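Local coordinates for ribonuclease H (Uncultured organism, PDB 4IBN), which probably cleaves the RNA strand of RNA-DNA hybrids endonucleolytically to give 5'-phosphomonoesters, with magnesium as cofactor, at residues L16-A21 against P198-A203; W59-A64 against Q169-G174. All coordinates share one frame; numbering follows the deposited sequence.

Contact 1: L16-A21 against P198-A203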
loop_
_atom_site.group_PDB
_atom_site.type_symbol
_atom_site.label_atom_id
_atom_site.label_comp_id
_atom_site.label_asym_id
_atom_site.label_seq_id
_atom_site.Cartn_x
_atom_site.Cartn_y
_atom_site.Cartn_z
ATOM N N LEU A 16 -12.843 -4.925 8.483
ATOM C CA LEU A 16 -11.433 -4.827 8.809
ATOM C C LEU A 16 -10.630 -5.675 7.834
ATOM O O LEU A 16 -10.920 -6.802 7.656
ATOM C CB LEU A 16 -11.176 -5.360 10.191
ATOM C CG LEU A 16 -9.724 -5.507 10.658
ATOM C CD1 LEU A 16 -9.058 -4.194 10.792
ATOM C CD2 LEU A 16 -9.674 -6.197 12.012
ATOM N N VAL A 17 -9.620 -5.082 7.221
ATOM C CA VAL A 17 -8.710 -5.804 6.367
ATOM C C VAL A 17 -7.270 -5.520 6.710
ATOM O O VAL A 17 -6.987 -4.538 7.303
ATOM C CB VAL A 17 -8.899 -5.459 4.897
ATOM C CG1 VAL A 17 -10.229 -5.933 4.367
ATOM C CG2 VAL A 17 -8.748 -4.026 4.635
ATOM N N ALA A 18 -6.392 -6.430 6.312
ATOM C CA ALA A 18 -4.982 -6.210 6.446
ATOM C C ALA A 18 -4.389 -6.172 5.074
ATOM O O ALA A 18 -4.588 -7.044 4.325
ATOM C CB ALA A 18 -4.334 -7.294 7.271
ATOM N N VAL A 19 -3.651 -5.106 4.804
ATOM C CA VAL A 19 -3.102 -4.833 3.511
ATOM C C VAL A 19 -1.583 -4.840 3.582
ATOM O O VAL A 19 -1.057 -4.370 4.508
ATOM C CB VAL A 19 -3.566 -3.461 3.069
ATOM C CG1 VAL A 19 -2.828 -3.023 1.876
ATOM C CG2 VAL A 19 -5.047 -3.496 2.823
ATOM N N TYR A 20 -0.951 -5.477 2.606
ATOM C CA TYR A 20 0.481 -5.587 2.558
ATOM C C TYR A 20 0.923 -5.094 1.207
ATOM O O TYR A 20 0.571 -5.657 0.248
ATOM C CB TYR A 20 0.947 -7.047 2.755
ATOM C CG TYR A 20 0.520 -7.615 4.076
ATOM C CD1 TYR A 20 1.301 -7.489 5.159
ATOM C CD2 TYR A 20 -0.690 -8.247 4.217
ATOM C CE1 TYR A 20 0.907 -7.962 6.351
ATOM C CE2 TYR A 20 -1.074 -8.727 5.393
ATOM C CZ TYR A 20 -0.272 -8.570 6.475
ATOM O OH TYR A 20 -0.601 -9.024 7.707
ATOM N N ALA A 21 1.733 -4.052 1.198
ATOM C CA ALA A 21 2.085 -3.363 -0.024
ATOM C C ALA A 21 3.586 -3.290 -0.227
ATOM O O ALA A 21 4.296 -3.302 0.707
ATOM C CB ALA A 21 1.510 -2.003 0.001
ATOM N N PRO A 198 -0.112 -13.411 11.215
ATOM C CA PRO A 198 -1.510 -13.744 11.459
ATOM C C PRO A 198 -2.394 -12.535 11.269
ATOM O O PRO A 198 -1.943 -11.448 11.421
ATOM C CB PRO A 198 -1.527 -14.160 12.934
ATOM C CG PRO A 198 -0.166 -14.308 13.310
ATOM C CD PRO A 198 0.666 -13.473 12.444
ATOM N N PHE A 199 -3.642 -12.763 10.933
ATOM C CA PHE A 199 -4.581 -11.685 10.728
ATOM C C PHE A 199 -4.801 -10.921 12.039
ATOM O O PHE A 199 -4.853 -11.463 13.069
ATOM C CB PHE A 199 -5.907 -12.226 10.209
ATOM C CG PHE A 199 -6.843 -11.172 9.687
ATOM C CD1 PHE A 199 -6.758 -10.742 8.396
ATOM C CD2 PHE A 199 -7.780 -10.596 10.486
ATOM C CE1 PHE A 199 -7.573 -9.803 7.962
ATOM C CE2 PHE A 199 -8.588 -9.651 10.003
ATOM C CZ PHE A 199 -8.483 -9.259 8.762
ATOM N N PRO A 200 -4.947 -9.634 11.948
ATOM C CA PRO A 200 -5.058 -8.843 13.156
ATOM C C PRO A 200 -6.333 -9.006 13.935
ATOM O O PRO A 200 -7.340 -9.292 13.401
ATOM C CB PRO A 200 -4.926 -7.415 12.644
ATOM C CG PRO A 200 -5.303 -7.447 11.298
ATOM C CD PRO A 200 -4.869 -8.774 10.770
ATOM N N ASP A 201 -6.210 -8.844 15.240
ATOM C CA ASP A 201 -7.301 -8.743 16.182
ATOM C C ASP A 201 -7.878 -7.358 16.102
ATOM O O ASP A 201 -7.181 -6.435 16.010
ATOM C CB ASP A 201 -6.757 -8.804 17.590
ATOM C CG ASP A 201 -6.339 -10.127 18.006
ATOM O OD1 ASP A 201 -6.353 -11.046 17.186
ATOM O OD2 ASP A 201 -6.008 -10.262 19.189
ATOM N N ALA A 202 -9.164 -7.210 16.243
ATOM C CA ALA A 202 -9.728 -5.892 16.245
ATOM C C ALA A 202 -9.245 -5.110 17.444
ATOM O O ALA A 202 -9.390 -3.911 17.497
ATOM C CB ALA A 202 -11.182 -5.927 16.177
ATOM N N ALA A 203 -8.656 -5.803 18.395
ATOM C CA ALA A 203 -7.754 -5.301 19.429
ATOM C C ALA A 203 -6.342 -4.795 19.115
ATOM O O ALA A 203 -5.804 -3.967 19.775
ATOM C CB ALA A 203 -7.694 -6.269 20.542
#
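The ring of Phe199 turns its edge to the strand: the carbonyl oxygen Leu16 O lies near the ring plane, 3.6 Å from Phe199 CZ, facing the slightly positive C-H rim. One face of the ring is packed by Pro200 CD, which sits off-centre toward the rim, while Val17 CA and Ala18 N approach obliquely. Phe199 CG stands anti to the backbone N (chi1 -168°), which sets where the ring begins; its far atoms make the contact. The Leu16 and Phe199 side chains lie alongside, pointing opposite ways, with Leu16 CD2 4.1 Å from Phe199 CE2. The same methyl goes on to meet Ala202 CB at 4.4 Å. Ala18 adds its CB, 3.8 Å from Pro200 CD, and so shares the proline with the phenyl ring. No hydrogen bond joins the segments, so this is a C-terminal tail held by apolar packing, not an added strand. The tail runs over the first strand of the RNase H fold, whose backbone is already paired on both flanks: Val17 bonds to Arg90 and Val92 of strand 90-95, and Ala18 to Glu43 of strand 34-45.

Contact 2: W59-A64 against Q169-G174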
loop_
_atom_site.group_PDB
_atom_site.type_symbol
_atom_site.label_atom_id
_atom_site.label_comp_id
_atom_site.label_asym_id
_atom_site.label_seq_id
_atom_site.Cartn_x
_atom_site.Cartn_y
_atom_site.Cartn_z
ATOM N N TRP A 59 -2.476 -4.562 -8.496
ATOM C CA TRP A 59 -1.195 -4.054 -8.913
ATOM C C TRP A 59 -1.307 -3.043 -10.038
ATOM O O TRP A 59 -2.287 -3.010 -10.743
ATOM C CB TRP A 59 -0.225 -5.193 -9.282
ATOM C CG TRP A 59 -0.587 -5.951 -10.481
ATOM C CD1 TRP A 59 -0.226 -5.688 -11.749
ATOM C CD2 TRP A 59 -1.394 -7.122 -10.540
ATOM N NE1 TRP A 59 -0.736 -6.609 -12.595
ATOM C CE2 TRP A 59 -1.458 -7.508 -11.877
ATOM C CE3 TRP A 59 -2.038 -7.899 -9.591
ATOM C CZ2 TRP A 59 -2.177 -8.589 -12.285
ATOM C CZ3 TRP A 59 -2.731 -8.972 -10.000
ATOM C CH2 TRP A 59 -2.797 -9.315 -11.330
ATOM N N VAL A 60 -0.267 -2.239 -10.161
ATOM C CA VAL A 60 -0.145 -1.311 -11.262
ATOM C C VAL A 60 1.305 -1.111 -11.629
ATOM O O VAL A 60 2.148 -1.457 -10.891
ATOM C CB VAL A 60 -0.721 0.023 -10.935
ATOM C CG1 VAL A 60 -2.197 -0.101 -10.728
ATOM C CG2 VAL A 60 -0.066 0.609 -9.762
ATOM N N SER A 61 1.541 -0.562 -12.808
ATOM C CA SER A 61 2.899 -0.336 -13.247
ATOM C C SER A 61 3.042 0.950 -14.034
ATOM O O SER A 61 2.074 1.468 -14.491
ATOM C CB SER A 61 3.378 -1.495 -14.089
ATOM O OG SER A 61 2.515 -1.770 -15.126
ATOM N N GLU A 62 4.284 1.434 -14.136
ATOM C CA GLU A 62 4.684 2.547 -14.990
ATOM C C GLU A 62 5.968 2.167 -15.708
ATOM O O GLU A 62 6.768 1.484 -15.165
ATOM C CB GLU A 62 4.898 3.811 -14.180
ATOM C CG GLU A 62 3.614 4.364 -13.638
ATOM C CD GLU A 62 3.738 5.559 -12.738
ATOM O OE1 GLU A 62 4.820 6.074 -12.547
ATOM O OE2 GLU A 62 2.704 5.975 -12.230
ATOM N N PRO A 63 6.120 2.585 -16.944
ATOM C CA PRO A 63 7.324 2.253 -17.697
ATOM C C PRO A 63 8.623 3.018 -17.378
ATOM O O PRO A 63 9.676 2.608 -17.798
ATOM C CB PRO A 63 6.899 2.485 -19.137
ATOM C CG PRO A 63 5.889 3.478 -19.066
ATOM C CD PRO A 63 5.142 3.257 -17.793
ATOM N N ALA A 64 8.502 4.163 -16.750
ATOM C CA ALA A 64 9.646 4.942 -16.334
ATOM C C ALA A 64 9.153 5.673 -15.120
ATOM O O ALA A 64 8.260 6.432 -15.224
ATOM C CB ALA A 64 10.042 5.908 -17.393
ATOM N N GLN A 169 4.542 -4.858 -17.295
ATOM C CA GLN A 169 3.808 -3.660 -17.537
ATOM C C GLN A 169 2.313 -3.917 -17.614
ATOM O O GLN A 169 1.671 -3.476 -18.528
ATOM C CB GLN A 169 4.337 -2.843 -18.710
ATOM C CG GLN A 169 5.725 -2.290 -18.483
ATOM C CD GLN A 169 5.833 -1.216 -17.388
ATOM O OE1 GLN A 169 6.532 -1.360 -16.424
ATOM N NE2 GLN A 169 5.146 -0.159 -17.570
ATOM N N THR A 170 1.792 -4.581 -16.587
ATOM C CA THR A 170 0.384 -4.884 -16.457
ATOM C C THR A 170 -0.216 -4.178 -15.254
ATOM O O THR A 170 0.472 -3.651 -14.457
ATOM C CB THR A 170 0.114 -6.351 -16.263
ATOM O OG1 THR A 170 0.775 -6.816 -15.108
ATOM C CG2 THR A 170 0.670 -7.098 -17.410
ATOM N N GLN A 171 -1.536 -4.197 -15.197
ATOM C CA GLN A 171 -2.316 -3.683 -14.107
ATOM C C GLN A 171 -3.446 -4.645 -13.850
ATOM O O GLN A 171 -3.875 -5.310 -14.719
ATOM C CB GLN A 171 -2.929 -2.343 -14.460
ATOM C CG GLN A 171 -1.973 -1.323 -14.972
ATOM C CD GLN A 171 -1.478 -1.664 -16.316
ATOM O OE1 GLN A 171 -2.245 -2.071 -17.147
ATOM N NE2 GLN A 171 -0.186 -1.544 -16.529
ATOM N N SER A 172 -3.907 -4.729 -12.620
ATOM C CA SER A 172 -5.042 -5.581 -12.317
ATOM C C SER A 172 -6.362 -4.872 -12.569
ATOM O O SER A 172 -7.339 -5.454 -12.867
ATOM C CB SER A 172 -4.935 -6.107 -10.886
ATOM O OG SER A 172 -5.000 -5.056 -10.021
ATOM N N GLY A 173 -6.359 -3.587 -12.388
ATOM C CA GLY A 173 -7.540 -2.789 -12.553
ATOM C C GLY A 173 -8.351 -2.725 -11.310
ATOM O O GLY A 173 -9.311 -1.998 -11.205
ATOM N N GLY A 174 -7.934 -3.504 -10.345
ATOM C CA GLY A 174 -8.623 -3.522 -9.096
ATOM C C GLY A 174 -8.334 -4.817 -8.395
ATOM O O GLY A 174 -7.410 -5.471 -8.721
HETATM O O HOH W 1 -4.812 -1.784 -11.251
#
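Trp59 meets Ser172 with its CG set between the backbone N and the carbonyl carbon (chi1 68°), while the same kind of setting in the serine (chi1 64°) puts Ser172 OG where it meets Trp59 N. The setting is near the edge of the RNase H sheet, one strand in from the short strand 176-177, where the third strand of the antiparallel meander is flanked by the loop between helix 153-168 and that short strand. Ser172 CB stands over one face of the indole in a CH-pi contact, 3.5 Å from the centroid of the six-membered ring and only 7° off its normal. Two bonds lock the same pair: Trp59 N gives its hydrogen to Ser172 OG at 3.0 Å, and Ser172 N returns one to Trp59 O at 3.0 Å. The serine hydroxyl, as it accepts from the strand, donates within its own loop to Gly174 O at 2.8 Å, so a single oxygen ties the loop's bend to the strand. At the indole's edge NE1 donates to Thr170 OG1 at 2.9 Å, with the hydroxyl tilted somewhat out of the ring plane. Bonded at its nitrogen and packed on a face, the indole is restrained in its rotation. Further along, Ser61 OG donates to Thr170 O at 2.9 Å, arriving from above the carbonyl plane. On its other flank the strand is paired with strand 34-45, as through Val60 and Ala38. Trp59 O gathers further partners: Gln171 CA makes a CA-H...O contact at 3.4 Å, and a water donates to the same oxygen from 2.9 Å.

In the fold
Both contacts fasten later loops to one mixed sheet, contact 1 at its first strand and contact 2 two strands across, at strand 53-62 next to the outermost strand 176-177. Their centres are about 25 Å apart, on opposite sides of the centre of the chain, and their nearest atoms stay about 9 Å from each other. In sequence, both segments of contact 2 fall between those of contact 1. This enzyme carries an atypical DEDN active-site motif. In RNase H relatives the strand corresponding to 16-25 carries one of the metal-binding carboxylates, so contact 1 touches the element that probably leads into the active site, whereas contact 2 lies nearer one edge of the sheet.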